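Local coordinates for hydrogenase expression protein (Thiobacillus denitrificans, PDB 3SB1), which is of unknown function in detail but probably takes part in hydrogenase expression or maturation, at residues I69-S72 / A73-L76; A133-E137 / L138-P142. All coordinates share one frame; numbering follows the deposited sequence. Where two conformers were deposited one is given.

Contact 1 (I69-S72 / A73-L76); sequences IDLS and ALPL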
# COMPACT_ATOMS: atom_id res chain seq x y z
N ILE A 69 6.13 15.04 -8.35
CA ILE A 69 7.34 15.57 -8.99
C ILE A 69 7.69 14.52 -10.05
O ILE A 69 8.06 13.38 -9.72
CB ILE A 69 8.50 15.74 -8.03
CG1 ILE A 69 8.10 16.76 -6.98
CG2 ILE A 69 9.81 16.15 -8.84
CD1 ILE A 69 9.09 16.86 -5.83
N ASP A 70 7.48 14.89 -11.31
CA ASP A 70 7.73 14.01 -12.46
C ASP A 70 9.22 13.93 -12.80
O ASP A 70 9.75 14.63 -13.69
CB ASP A 70 6.96 14.50 -13.69
CG ASP A 70 6.97 13.51 -14.84
OD1 ASP A 70 7.67 12.47 -14.75
OD2 ASP A 70 6.27 13.78 -15.85
N LEU A 71 9.88 12.98 -12.17
CA LEU A 71 11.29 12.79 -12.32
C LEU A 71 11.73 12.46 -13.73
O LEU A 71 12.76 12.98 -14.19
CB LEU A 71 11.77 11.68 -11.36
CG LEU A 71 11.63 11.91 -9.86
CD1 LEU A 71 12.06 10.66 -9.08
CD2 LEU A 71 12.46 13.12 -9.38
N SER A 72 10.93 11.67 -14.45
CA SER A 72 11.27 11.29 -15.82
C SER A 72 11.38 12.49 -16.74
O SER A 72 12.14 12.49 -17.71
CB SER A 72 10.20 10.36 -16.36
OG SER A 72 10.26 9.13 -15.68
N ALA A 73 10.59 13.50 -16.43
CA ALA A 73 10.53 14.71 -17.26
C ALA A 73 11.65 15.73 -16.96
O ALA A 73 11.84 16.70 -17.73
CB ALA A 73 9.15 15.38 -17.14
N LEU A 74 12.39 15.53 -15.88
CA LEU A 74 13.46 16.47 -15.46
C LEU A 74 14.77 16.14 -16.12
O LEU A 74 15.04 14.98 -16.42
CB LEU A 74 13.64 16.46 -13.93
CG LEU A 74 12.39 16.84 -13.15
CD1 LEU A 74 12.58 16.68 -11.64
CD2 LEU A 74 11.89 18.27 -13.48
N PRO A 75 15.63 17.14 -16.28
CA PRO A 75 16.93 16.94 -16.94
C PRO A 75 17.99 16.41 -15.95
O PRO A 75 19.08 16.96 -15.84
CB PRO A 75 17.27 18.34 -17.45
CG PRO A 75 16.69 19.22 -16.44
CD PRO A 75 15.39 18.57 -15.99
N LEU A 76 17.67 15.31 -15.28
CA LEU A 76 18.55 14.68 -14.30
C LEU A 76 19.33 13.56 -14.96
O LEU A 76 18.80 12.84 -15.80
CB LEU A 76 17.72 14.08 -13.18
CG LEU A 76 16.77 14.96 -12.36
CD1 LEU A 76 15.74 14.10 -11.57
CD2 LEU A 76 17.59 15.89 -11.47
O HOH W 1 15.08 12.12 -15.43
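Leu71 and Leu76 meet through single methyls, CD2 of Leu71 lying 4.1 Å from CD1 of Leu76, while CD1 of Leu74 sits 4.0 Å from CG2 of Ile69. The branched Ile69 can serve this layer because CG2 stands anti to the backbone N and reaches Leu74 CD1, while CG1 (chi1 -63°) lies beside the backbone N. Leu74 also sets its CG against the carbonyl oxygen of Asp70, 3.5 Å away. With an alanine at Leu74, the Ile69 methyl would probably lose this contact on the turn side and the Asp70 carbonyl its hydrocarbon cover.

The backbone of the turn is held by two successive i-to-i+3 bonds, which form a short 3-10 turn. Ala73 N donates to Asp70 O at 3.1 Å, and Leu74 N to Leu71 O at the same length but more nearly straight (156° against 137°). At the exposed edge, the small Ala73 fits beside the Asp70 carboxylate, its CB 3.5 Å from OD2, where a charged group can face solvent.

The turn leads from strand 67-69 to helix 78-88. Ile69 packs on helix 48-63 and pairs through its backbone with Ile130 of strand 125-132; Leu71 bridges Ile130 and Leu84, and Leu76 rests on Leu81.

Contact 2 (A133-E137 / L138-P142); sequences AFVPE and LVKSP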
# COMPACT_ATOMS: atom_id res chain seq x y z
N ALA A 133 1.96 12.39 -0.61
CA ALA A 133 0.60 11.94 -0.31
C ALA A 133 0.58 11.08 0.93
O ALA A 133 1.60 10.50 1.32
CB ALA A 133 0.10 11.10 -1.53
N PHE A 134 -0.61 10.95 1.54
CA PHE A 134 -0.77 10.06 2.65
C PHE A 134 -0.70 8.56 2.20
O PHE A 134 -0.21 7.70 2.94
CB PHE A 134 -2.02 10.38 3.48
CG PHE A 134 -2.04 11.78 3.99
CD1 PHE A 134 -1.15 12.16 5.00
CD2 PHE A 134 -2.90 12.75 3.47
CE1 PHE A 134 -1.11 13.48 5.48
CE2 PHE A 134 -2.87 14.06 3.98
CZ PHE A 134 -1.99 14.42 4.96
N VAL A 135 -1.11 8.31 0.98
CA VAL A 135 -0.97 6.97 0.37
C VAL A 135 -1.06 7.23 -1.14
O VAL A 135 -1.82 8.10 -1.58
CB VAL A 135 -1.99 5.95 0.86
CG1 VAL A 135 -3.39 6.38 0.48
CG2 VAL A 135 -1.65 4.57 0.29
N PRO A 136 -0.26 6.50 -1.94
CA PRO A 136 -0.38 6.74 -3.38
C PRO A 136 -1.76 6.37 -3.90
O PRO A 136 -2.30 5.31 -3.53
CB PRO A 136 0.68 5.84 -3.98
CG PRO A 136 1.66 5.57 -2.92
CD PRO A 136 0.83 5.56 -1.63
N GLU A 137 -2.25 7.17 -4.85
CA GLU A 137 -3.59 6.95 -5.38
C GLU A 137 -3.77 5.54 -5.94
O GLU A 137 -4.83 4.87 -5.82
CB GLU A 137 -3.86 7.99 -6.51
CG GLU A 137 -5.27 8.05 -6.96
CD GLU A 137 -6.20 8.50 -5.84
OE1 GLU A 137 -5.70 9.17 -4.90
OE2 GLU A 137 -7.43 8.21 -5.91
N LEU A 138 -2.74 5.06 -6.56
CA LEU A 138 -2.81 3.78 -7.24
C LEU A 138 -3.06 2.55 -6.40
O LEU A 138 -3.52 1.54 -6.95
CB LEU A 138 -1.51 3.56 -8.01
CG LEU A 138 -1.31 4.37 -9.29
CD1 LEU A 138 0.19 4.48 -9.73
CD2 LEU A 138 -2.21 3.77 -10.40
N VAL A 139 -2.77 2.59 -5.12
CA VAL A 139 -2.93 1.38 -4.33
C VAL A 139 -4.40 1.16 -3.95
O VAL A 139 -4.82 0.01 -3.77
CB VAL A 139 -2.07 1.44 -3.07
CG1 VAL A 139 -2.58 2.50 -2.10
CG2 VAL A 139 -2.05 0.09 -2.37
N LYS A 140 -5.18 2.23 -3.93
CA LYS A 140 -6.55 2.17 -3.47
C LYS A 140 -7.44 1.45 -4.42
O LYS A 140 -7.38 1.69 -5.62
CB LYS A 140 -7.11 3.57 -3.28
CG LYS A 140 -6.51 4.38 -2.19
CD LYS A 140 -7.24 5.71 -2.15
CE LYS A 140 -6.82 6.58 -1.04
NZ LYS A 140 -7.63 7.84 -1.07
N SER A 141 -8.28 0.58 -3.87
CA SER A 141 -9.24 -0.13 -4.70
C SER A 141 -10.40 0.84 -5.02
O SER A 141 -11.01 1.36 -4.11
CB SER A 141 -9.85 -1.25 -3.87
OG SER A 141 -8.89 -1.96 -3.08
N PRO A 142 -10.73 1.06 -6.28
CA PRO A 142 -11.84 1.95 -6.60
C PRO A 142 -13.19 1.42 -6.10
O PRO A 142 -13.41 0.21 -6.02
CB PRO A 142 -11.85 1.98 -8.12
CG PRO A 142 -10.45 1.61 -8.52
CD PRO A 142 -9.97 0.64 -7.46
O HOH W 2 -6.91 3.52 -7.23
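Val139 N donates to Pro136 O (3.2 Å, 164°) and Lys140 N to Glu137 O (3.3 Å), giving two overlapping type I turns. Pro136 suits the first position, since the turn calls on its carbonyl and needs no N-H from it. Glu137 O has a second partner, a water 2.9 Å away that donates to it.

Among the side chains, Val135 CG1 touches Lys140 CE at 3.8 Å, the chains crossing obliquely. Extended beyond CG, Lys140 brings its last methylene, CE, against the valine, and its NZ lies 4.5 Å from Glu137 OE1, too far for a salt bridge, though the charges probably still attract. The carboxylate comes round by a bend at chi2 (64°). Val139 crosses Val135 at about a right angle, though the closeness of their methyls is doubtful, since Val139 has two conformers.

Val135 and Val139 also face the second subunit, and Ser141 OG bonds to Glu107 and Phe134 O of that chain. A compact turn of this kind redirects the chain between strand 125-132 and helix 143-157, whose N-cap position is Pro142, at a subunit interface.

Contacts 1 and 2 lie in series along the chain, their centres 22 Å apart and their nearest atoms about 9 Å apart, so neither touches the other. Strand 125-132 relates them: residues 69-72 run beside it through Ile130 and Gln128, whereas 133-137 continue from its end. Each contact is a short turn of i-to-i+3 bonds that carries the chain from a strand to a helix, 78-88 in the first case and 143-157 in the second. Their surroundings differ. Contact 1 touches no other chain of the assembly, and a glycerol, probably from the crystallisation liquor, lies about 6 Å from the Leu76 side chain; contact 2 meets the second subunit.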